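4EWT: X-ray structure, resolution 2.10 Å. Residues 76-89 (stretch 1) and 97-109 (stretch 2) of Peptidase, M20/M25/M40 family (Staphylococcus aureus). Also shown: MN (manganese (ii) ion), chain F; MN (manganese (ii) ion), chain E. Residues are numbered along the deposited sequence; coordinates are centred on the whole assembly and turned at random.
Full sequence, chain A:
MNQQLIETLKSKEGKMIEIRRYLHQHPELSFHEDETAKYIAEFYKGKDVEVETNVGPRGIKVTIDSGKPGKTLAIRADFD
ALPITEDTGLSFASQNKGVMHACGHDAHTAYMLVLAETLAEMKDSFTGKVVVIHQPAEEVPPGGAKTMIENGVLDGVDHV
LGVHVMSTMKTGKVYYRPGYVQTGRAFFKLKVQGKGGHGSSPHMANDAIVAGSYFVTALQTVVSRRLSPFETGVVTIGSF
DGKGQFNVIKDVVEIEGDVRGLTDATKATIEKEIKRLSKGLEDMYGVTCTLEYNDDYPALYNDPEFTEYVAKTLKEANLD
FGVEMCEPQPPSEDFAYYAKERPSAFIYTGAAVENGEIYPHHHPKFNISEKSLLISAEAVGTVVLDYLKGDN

Stretch 1 76-89: RADFDALPITEDTG
Stretch 2 97-109: KGVMHACGHDAHT

Two extended segments of one chain run antiparallel here, and their apolar centre is built from Leu82, Ile84, Met100 and Ala102. Leu82 and Ile84 share one conformation, chi1 m and chi2 t, and both reach Ala102: Leu82 CD1 and Ile84 CD1 each lie 3.9 Å from Ala102 CB, a methyl small enough to receive two branched side chains. Met100, all t (172°, -169°, -177°), is fully extended and has the largest area covered by the other stretch; its SD lies 3.9 Å from Ile84 CG2, and its CE 3.9 Å from Thr88 OG1.

The backbone beneath is extended, phi/psi -124/156 at Leu82 and -153/140 at Met100. These two form a single antiparallel bridge, CA atoms 5.5 Å apart, with Leu82 N donating to Met100 O and Met100 N to Leu82 O, each at 3.0 Å. The nearest CA pairs give the register: Ala77 with His108, Phe79 with His105, Ala81 with His101, Pro83 with Val99, Thr85 with Gly98. Gly98 adopts phi/psi 84/-5, a positive phi that favours glycine, and its O accepts a CA-H...O contact from Pro83 CA at 3.4 Å.

Ala81 points toward the other stretch, its CB 3.8 Å from Val99 CG2 and 3.8 Å from the centroid of the His101 ring, over whose face it sits. A methyl suits this place because it packs closely on a flat ring. His101 (chi1 -88°, chi2 -66°) presents its edge to Phe79, with His101 CE1 3.2 Å from Phe79 O. Water 2 links the stretches, donating to Glu86 OE1 (2.7 Å) and accepting from His101 N (3.0 Å).

Beyond Gly104, the N-cap at phi/psi 79/17, helix 105-109 runs at 142° to strand 76-78, the axes approaching to 6.8 Å. On the helix side facing the strand are His105 and His108, both chi1 m. His108 ND1 donates to Asp78 OD1 at 3.1 Å, and Ala77 CB fits against His108 O at 3.5 Å. Thr109 OG1 donates to His105 O at 2.9 Å, one turn back.

His105 (chi2 -170°) uses both ring nitrogens. His105 ND1 makes weak hydrogen bonds to Asp80 O (2.8 Å) and Asp80 OD1 (3.0 Å), while His105 NE2 binds the chain F manganese at 2.3 Å. Asp78, chi1 p, lays its CB over this ring, and its OD2 receives a hydrogen bond from water 1 at 2.4 Å, itself a ligand of that ion. Cys103 SG bridges the metals, 2.6 Å from the chain F manganese and 2.4 Å from the chain E manganese, as a soft, polarisable sulfur can.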

ATOM      1  N   ARG A  76      -7.235 -46.845  -2.708  1.00 26.15           N
ATOM      2  CA  ARG A  76      -7.642 -45.894  -3.736  1.00 26.27           C
ATOM      3  C   ARG A  76      -6.525 -45.576  -4.736  1.00 26.07           C
ATOM      4  O   ARG A  76      -5.384 -45.332  -4.348  1.00 25.26           O
ATOM      5  CB  ARG A  76      -8.171 -44.623  -3.058  1.00 26.44           C
ATOM      6  CG  ARG A  76      -8.660 -43.540  -3.988  1.00 26.97           C
ATOM      7  CD  ARG A  76      -7.535 -42.610  -4.416  1.00 25.94           C
ATOM      8  NE  ARG A  76      -8.089 -41.321  -4.794  1.00 27.24           N
ATOM      9  CZ  ARG A  76      -7.405 -40.181  -4.853  1.00 25.97           C
ATOM     10  NH1 ARG A  76      -6.099 -40.140  -4.579  1.00 24.40           N
ATOM     11  NH2 ARG A  76      -8.050 -39.079  -5.184  1.00 25.72           N
ATOM     12  N   ALA A  77      -6.875 -45.610  -6.024  1.00 26.89           N
ATOM     13  CA  ALA A  77      -5.997 -45.149  -7.106  1.00 27.58           C
ATOM     14  C   ALA A  77      -6.789 -44.286  -8.076  1.00 28.43           C
ATOM     15  O   ALA A  77      -7.858 -44.685  -8.530  1.00 29.38           O
ATOM     16  CB  ALA A  77      -5.377 -46.337  -7.853  1.00 27.41           C
ATOM     17  N   ASP A  78      -6.262 -43.109  -8.397  1.00 28.89           N
ATOM     18  CA  ASP A  78      -6.894 -42.220  -9.384  1.00 30.61           C
ATOM     19  C   ASP A  78      -6.311 -42.434 -10.782  1.00 31.32           C
ATOM     20  O   ASP A  78      -5.199 -42.967 -10.920  1.00 31.28           O
ATOM     21  CB  ASP A  78      -6.839 -40.739  -8.953  1.00 30.59           C
ATOM     22  CG  ASP A  78      -5.509 -40.346  -8.309  1.00 31.43           C
ATOM     23  OD1 ASP A  78      -4.551 -41.154  -8.278  1.00 33.58           O
ATOM     24  OD2 ASP A  78      -5.421 -39.202  -7.829  1.00 32.92           O
ATOM     25  N   PHE A  79      -7.073 -42.062 -11.812  1.00 32.43           N
ATOM     26  CA  PHE A  79      -6.652 -42.355 -13.188  1.00 33.71           C
ATOM     27  C   PHE A  79      -6.822 -41.261 -14.250  1.00 35.59           C
ATOM     28  O   PHE A  79      -6.563 -41.514 -15.434  1.00 37.08           O
ATOM     29  CB  PHE A  79      -7.233 -43.686 -13.684  1.00 34.16           C
ATOM     30  CG  PHE A  79      -8.738 -43.725 -13.783  1.00 35.04           C
ATOM     31  CD1 PHE A  79      -9.390 -43.288 -14.937  1.00 37.02           C
ATOM     32  CD2 PHE A  79      -9.502 -44.267 -12.751  1.00 33.50           C
ATOM     33  CE1 PHE A  79     -10.780 -43.365 -15.048  1.00 38.04           C
ATOM     34  CE2 PHE A  79     -10.895 -44.353 -12.854  1.00 35.09           C
ATOM     35  CZ  PHE A  79     -11.536 -43.899 -14.004  1.00 37.47           C
ATOM     36  N   ASP A  80      -7.233 -40.063 -13.839  1.00 35.21           N
ATOM     37  CA  ASP A  80      -7.345 -38.941 -14.776  1.00 37.62           C
ATOM     38  C   ASP A  80      -5.986 -38.303 -15.046  1.00 37.86           C
ATOM     39  O   ASP A  80      -5.086 -38.340 -14.195  1.00 36.59           O
ATOM     40  CB  ASP A  80      -8.356 -37.880 -14.293  1.00 37.59           C
ATOM     41  CG  ASP A  80      -7.998 -37.288 -12.928  1.00 36.14           C
ATOM     42  OD1 ASP A  80      -7.405 -37.988 -12.073  1.00 34.12           O
ATOM     43  OD2 ASP A  80      -8.345 -36.109 -12.698  1.00 37.20           O
ATOM     44  N   ALA A  81      -5.846 -37.729 -16.237  1.00 40.24           N
ATOM     45  CA  ALA A  81      -4.628 -37.024 -16.634  1.00 41.60           C
ATOM     46  C   ALA A  81      -4.860 -35.509 -16.669  1.00 42.71           C
ATOM     47  O   ALA A  81      -5.920 -35.043 -16.256  1.00 42.75           O
ATOM     48  CB  ALA A  81      -4.145 -37.531 -17.977  1.00 43.38           C
ATOM     49  N   LEU A  82      -3.882 -34.756 -17.176  1.00 44.46           N
ATOM     50  CA  LEU A  82      -3.910 -33.285 -17.155  1.00 45.65           C
ATOM     51  C   LEU A  82      -3.765 -32.654 -18.551  1.00 49.07           C
ATOM     52  O   LEU A  82      -3.219 -33.291 -19.455  1.00 51.06           O
ATOM     53  CB  LEU A  82      -2.793 -32.766 -16.247  1.00 44.26           C
ATOM     54  CG  LEU A  82      -2.945 -32.963 -14.741  1.00 41.68           C
ATOM     55  CD1 LEU A  82      -1.574 -33.063 -14.091  1.00 41.57           C
ATOM     56  CD2 LEU A  82      -3.757 -31.828 -14.140  1.00 41.43           C
ATOM     57  N   PRO A  83      -4.254 -31.401 -18.729  1.00 50.30           N
ATOM     58  CA  PRO A  83      -4.097 -30.680 -20.003  1.00 53.82           C
ATOM     59  C   PRO A  83      -2.680 -30.109 -20.188  1.00 54.67           C
ATOM     60  O   PRO A  83      -2.480 -28.895 -20.108  1.00 55.26           O
ATOM     61  CB  PRO A  83      -5.128 -29.547 -19.891  1.00 54.65           C
ATOM     62  CG  PRO A  83      -5.221 -29.274 -18.421  1.00 51.27           C
ATOM     63  CD  PRO A  83      -5.068 -30.630 -17.764  1.00 48.85           C
ATOM     64  N   ILE A  84      -1.717 -30.996 -20.434  1.00 54.87           N
ATOM     65  CA  ILE A  84      -0.300 -30.636 -20.510  1.00 55.73           C
ATOM     66  C   ILE A  84       0.362 -31.338 -21.697  1.00 58.78           C
ATOM     67  O   ILE A  84       0.181 -32.544 -21.893  1.00 58.34           O
ATOM     68  CB  ILE A  84       0.437 -31.005 -19.185  1.00 52.73           C
ATOM     69  CG1 ILE A  84      -0.025 -30.094 -18.036  1.00 50.44           C
ATOM     70  CG2 ILE A  84       1.954 -30.935 -19.347  1.00 54.13           C
ATOM     71  CD1 ILE A  84       0.098 -30.715 -16.673  1.00 46.52           C
ATOM     72  N   THR A  85       1.174 -30.611 -22.433  1.00 61.71           N
ATOM     73  CA  THR A  85       1.873 -31.150 -23.561  1.00 65.06           C
ATOM     74  C   THR A  85       3.135 -31.830 -23.118  1.00 64.50           C
ATOM     75  O   THR A  85       4.015 -31.186 -22.609  1.00 64.65           O
ATOM     76  CB  THR A  85       2.204 -30.028 -24.520  1.00 68.87           C
ATOM     77  OG1 THR A  85       1.002 -29.614 -25.153  1.00 69.83           O
ATOM     78  CG2 THR A  85       3.158 -30.495 -25.542  1.00 72.85           C
ATOM     79  N   GLU A  86       3.222 -33.148 -23.319  1.00 64.41           N
ATOM     80  CA  GLU A  86       4.328 -33.951 -22.782  1.00 63.47           C
ATOM     81  C   GLU A  86       5.646 -33.677 -23.505  1.00 67.20           C
ATOM     82  O   GLU A  86       5.691 -33.593 -24.734  1.00 70.47           O
ATOM     83  CB  GLU A  86       3.993 -35.448 -22.787  1.00 62.44           C
ATOM     84  CG  GLU A  86       5.105 -36.340 -22.201  1.00 61.61           C
ATOM     85  CD  GLU A  86       4.643 -37.738 -21.804  1.00 58.55           C
ATOM     86  OE1 GLU A  86       3.451 -38.074 -21.993  1.00 57.52           O
ATOM     87  OE2 GLU A  86       5.487 -38.508 -21.295  1.00 56.72           O
ATOM     88  N   ASP A  87       6.716 -33.621 -22.741  1.00 66.76           N
ATOM     89  CA  ASP A  87       8.003 -33.239 -23.229  1.00 70.45           C
ATOM     90  C   ASP A  87       9.159 -34.100 -22.882  1.00 70.92           C
ATOM     91  O   ASP A  87      10.303 -33.785 -23.100  1.00 74.37           O
ATOM     92  CB  ASP A  87       8.200 -31.773 -22.994  1.00 71.24           C
ATOM     93  CG  ASP A  87       8.797 -31.097 -24.159  1.00 76.26           C
ATOM     94  OD1 ASP A  87       8.208 -31.205 -25.255  1.00 79.70           O
ATOM     95  OD2 ASP A  87       9.849 -30.478 -23.973  1.00 79.10           O
ATOM     96  N   THR A  88       8.827 -35.076 -22.073  1.00 67.18           N
ATOM     97  CA  THR A  88       9.534 -36.294 -21.988  1.00 67.28           C
ATOM     98  C   THR A  88       9.597 -36.507 -23.492  1.00 71.01           C
ATOM     99  O   THR A  88       8.692 -36.096 -24.198  1.00 71.59           O
ATOM    100  CB  THR A  88       8.620 -37.319 -21.283  1.00 63.53           C
ATOM    101  OG1 THR A  88       7.939 -36.667 -20.205  1.00 59.55           O
ATOM    102  CG2 THR A  88       9.417 -38.336 -20.697  1.00 62.35           C
ATOM    103  N   GLY A  89      10.661 -37.048 -24.030  1.00 73.89           N
ATOM    104  CA  GLY A  89      11.613 -37.829 -23.328  1.00 73.18           C
ATOM    105  C   GLY A  89      11.350 -39.264 -23.814  1.00 73.06           C
ATOM    106  O   GLY A  89      12.209 -39.939 -24.382  1.00 75.98           O
ATOM    107  N   LYS A  97      -2.593 -35.583 -28.048  1.00 73.63           N
ATOM    108  CA  LYS A  97      -2.015 -34.233 -28.074  1.00 74.35           C
ATOM    109  C   LYS A  97      -2.556 -33.300 -26.986  1.00 70.89           C
ATOM    110  O   LYS A  97      -3.768 -33.152 -26.823  1.00 70.43           O
ATOM    111  CB  LYS A  97      -2.189 -33.604 -29.459  1.00 79.82           C
ATOM    112  N   GLY A  98      -1.650 -32.689 -26.233  1.00 68.62           N
ATOM    113  CA  GLY A  98      -2.033 -31.692 -25.237  1.00 65.97           C
ATOM    114  C   GLY A  98      -2.453 -32.256 -23.892  1.00 61.33           C
ATOM    115  O   GLY A  98      -2.718 -31.501 -22.960  1.00 59.21           O
ATOM    116  N   VAL A  99      -2.534 -33.578 -23.785  1.00 59.79           N
ATOM    117  CA  VAL A  99      -2.791 -34.210 -22.489  1.00 55.71           C
ATOM    118  C   VAL A  99      -1.693 -35.210 -22.110  1.00 54.04           C
ATOM    119  O   VAL A  99      -1.099 -35.844 -22.983  1.00 55.79           O
ATOM    120  CB  VAL A  99      -4.273 -34.742 -22.331  1.00 55.13           C
ATOM    121  CG1 VAL A  99      -4.954 -34.915 -23.665  1.00 58.62           C
ATOM    122  CG2 VAL A  99      -4.361 -36.019 -21.486  1.00 52.07           C
ATOM    123  N   MET A 100      -1.420 -35.292 -20.804  1.00 50.55           N
ATOM    124  CA  MET A 100      -0.303 -36.049 -20.229  1.00 48.96           C
ATOM    125  C   MET A 100      -0.597 -36.509 -18.796  1.00 45.32           C
ATOM    126  O   MET A 100      -1.157 -35.743 -17.997  1.00 43.59           O
ATOM    127  CB  MET A 100       0.950 -35.164 -20.206  1.00 50.10           C
ATOM    128  CG  MET A 100       2.143 -35.759 -19.467  1.00 49.03           C
ATOM    129  SD  MET A 100       3.475 -34.570 -19.195  1.00 50.12           S
ATOM    130  CE  MET A 100       4.673 -35.653 -18.416  1.00 49.01           C
ATOM    131  N   HIS A 101      -0.199 -37.741 -18.465  1.00 44.19           N
ATOM    132  CA  HIS A 101      -0.203 -38.196 -17.069  1.00 41.60           C
ATOM    133  C   HIS A 101       0.973 -37.587 -16.299  1.00 41.25           C
ATOM    134  O   HIS A 101       1.981 -38.262 -16.048  1.00 41.53           O
ATOM    135  CB  HIS A 101      -0.181 -39.722 -16.966  1.00 40.93           C
ATOM    136  CG  HIS A 101      -1.539 -40.350 -16.989  1.00 40.72           C
ATOM    137  ND1 HIS A 101      -2.463 -40.166 -15.980  1.00 38.46           N
ATOM    138  CD2 HIS A 101      -2.125 -41.169 -17.895  1.00 41.42           C
ATOM    139  CE1 HIS A 101      -3.562 -40.840 -16.267  1.00 38.90           C
ATOM    140  NE2 HIS A 101      -3.384 -41.454 -17.425  1.00 41.33           N
ATOM    141  N   ALA A 102       0.819 -36.311 -15.931  1.00 40.64           N
ATOM    142  CA  ALA A 102       1.873 -35.535 -15.292  1.00 40.77           C
ATOM    143  C   ALA A 102       1.856 -35.587 -13.758  1.00 38.59           C
ATOM    144  O   ALA A 102       2.558 -34.802 -13.111  1.00 38.68           O
ATOM    145  CB  ALA A 102       1.818 -34.069 -15.781  1.00 42.12           C
ATOM    146  N   CYS A 103       1.068 -36.503 -13.186  1.00 36.57           N
ATOM    147  CA  CYS A 103       0.952 -36.646 -11.720  1.00 34.96           C
ATOM    148  C   CYS A 103       1.084 -38.103 -11.245  1.00 33.89           C
ATOM    149  O   CYS A 103       0.876 -38.401 -10.065  1.00 33.00           O
ATOM    150  CB  CYS A 103      -0.366 -36.043 -11.215  1.00 33.59           C
ATOM    151  SG  CYS A 103      -0.316 -35.382  -9.522  1.00 33.96           S
ATOM    152  N   GLY A 104       1.417 -39.004 -12.168  1.00 34.60           N
ATOM    153  CA  GLY A 104       1.697 -40.399 -11.836  1.00 33.72           C
ATOM    154  C   GLY A 104       0.454 -41.238 -11.616  1.00 32.38           C
ATOM    155  O   GLY A 104       0.533 -42.324 -11.043  1.00 31.64           O
ATOM    156  N   HIS A 105      -0.693 -40.740 -12.076  1.00 31.95           N
ATOM    157  CA  HIS A 105      -1.967 -41.457 -11.948  1.00 31.25           C
ATOM    158  C   HIS A 105      -1.974 -42.751 -12.773  1.00 31.71           C
ATOM    159  O   HIS A 105      -2.633 -43.719 -12.410  1.00 31.16           O
ATOM    160  CB  HIS A 105      -3.141 -40.561 -12.356  1.00 31.37           C
ATOM    161  CG  HIS A 105      -3.396 -39.418 -11.423  1.00 31.47           C
ATOM    162  ND1 HIS A 105      -4.521 -38.624 -11.515  1.00 31.92           N
ATOM    163  CD2 HIS A 105      -2.681 -38.933 -10.379  1.00 30.08           C
ATOM    164  CE1 HIS A 105      -4.487 -37.702 -10.574  1.00 31.02           C
ATOM    165  NE2 HIS A 105      -3.380 -37.865  -9.873  1.00 31.27           N
ATOM    166  N   ASP A 106      -1.242 -42.755 -13.886  1.00 33.20           N
ATOM    167  CA  ASP A 106      -1.015 -43.979 -14.652  1.00 33.91           C
ATOM    168  C   ASP A 106      -0.276 -45.018 -13.799  1.00 32.89           C
ATOM    169  O   ASP A 106      -0.627 -46.205 -13.815  1.00 31.90           O
ATOM    170  CB  ASP A 106      -0.235 -43.684 -15.938  1.00 36.45           C
ATOM    171  CG  ASP A 106       1.080 -42.955 -15.679  1.00 37.12           C
ATOM    172  OD1 ASP A 106       1.174 -42.168 -14.704  1.00 36.12           O
ATOM    173  OD2 ASP A 106       2.026 -43.178 -16.454  1.00 37.64           O
ATOM    174  N   ALA A 107       0.725 -44.561 -13.043  1.00 31.90           N
ATOM    175  CA  ALA A 107       1.468 -45.439 -12.144  1.00 31.32           C
ATOM    176  C   ALA A 107       0.614 -45.898 -10.965  1.00 29.60           C
ATOM    177  O   ALA A 107       0.690 -47.053 -10.567  1.00 30.16           O
ATOM    178  CB  ALA A 107       2.735 -44.770 -11.655  1.00 32.08           C
ATOM    179  N   HIS A 108      -0.218 -45.013 -10.418  1.00 28.25           N
ATOM    180  CA  HIS A 108      -1.149 -45.429  -9.377  1.00 26.84           C
ATOM    181  C   HIS A 108      -2.092 -46.546  -9.858  1.00 26.82           C
ATOM    182  O   HIS A 108      -2.309 -47.531  -9.156  1.00 25.53           O
ATOM    183  CB  HIS A 108      -1.953 -44.252  -8.839  1.00 26.01           C
ATOM    184  CG  HIS A 108      -1.108 -43.145  -8.285  1.00 25.98           C
ATOM    185  ND1 HIS A 108      -1.551 -41.844  -8.211  1.00 24.99           N
ATOM    186  CD2 HIS A 108       0.155 -43.143  -7.794  1.00 25.62           C
ATOM    187  CE1 HIS A 108      -0.602 -41.087  -7.690  1.00 24.92           C
ATOM    188  NE2 HIS A 108       0.446 -41.848  -7.436  1.00 25.72           N
ATOM    189  N   THR A 109      -2.629 -46.385 -11.063  1.00 27.27           N
ATOM    190  CA  THR A 109      -3.540 -47.370 -11.633  1.00 27.98           C
ATOM    191  C   THR A 109      -2.816 -48.694 -11.907  1.00 28.44           C
ATOM    192  O   THR A 109      -3.322 -49.771 -11.581  1.00 27.85           O
ATOM    193  CB  THR A 109      -4.207 -46.800 -12.902  1.00 29.12           C
ATOM    194  OG1 THR A 109      -4.839 -45.562 -12.557  1.00 29.09           O
ATOM    195  CG2 THR A 109      -5.255 -47.755 -13.472  1.00 29.29           C
TER
HETATM  196 MN    MN F 402      -2.196 -36.698  -8.306  1.00 35.56          MN
HETATM  197 MN    MN E 401      -1.992 -33.620  -9.681  1.00 55.48          MN
HETATM  198  O   HOH W   1      -3.786 -37.645  -7.012  1.00 36.08           O
HETATM  199  O   HOH W   2       1.463 -39.177 -20.500  1.00 13.21           O
HETATM  200  O   HOH W   3      -3.473 -34.598  -8.018  1.00 31.85           O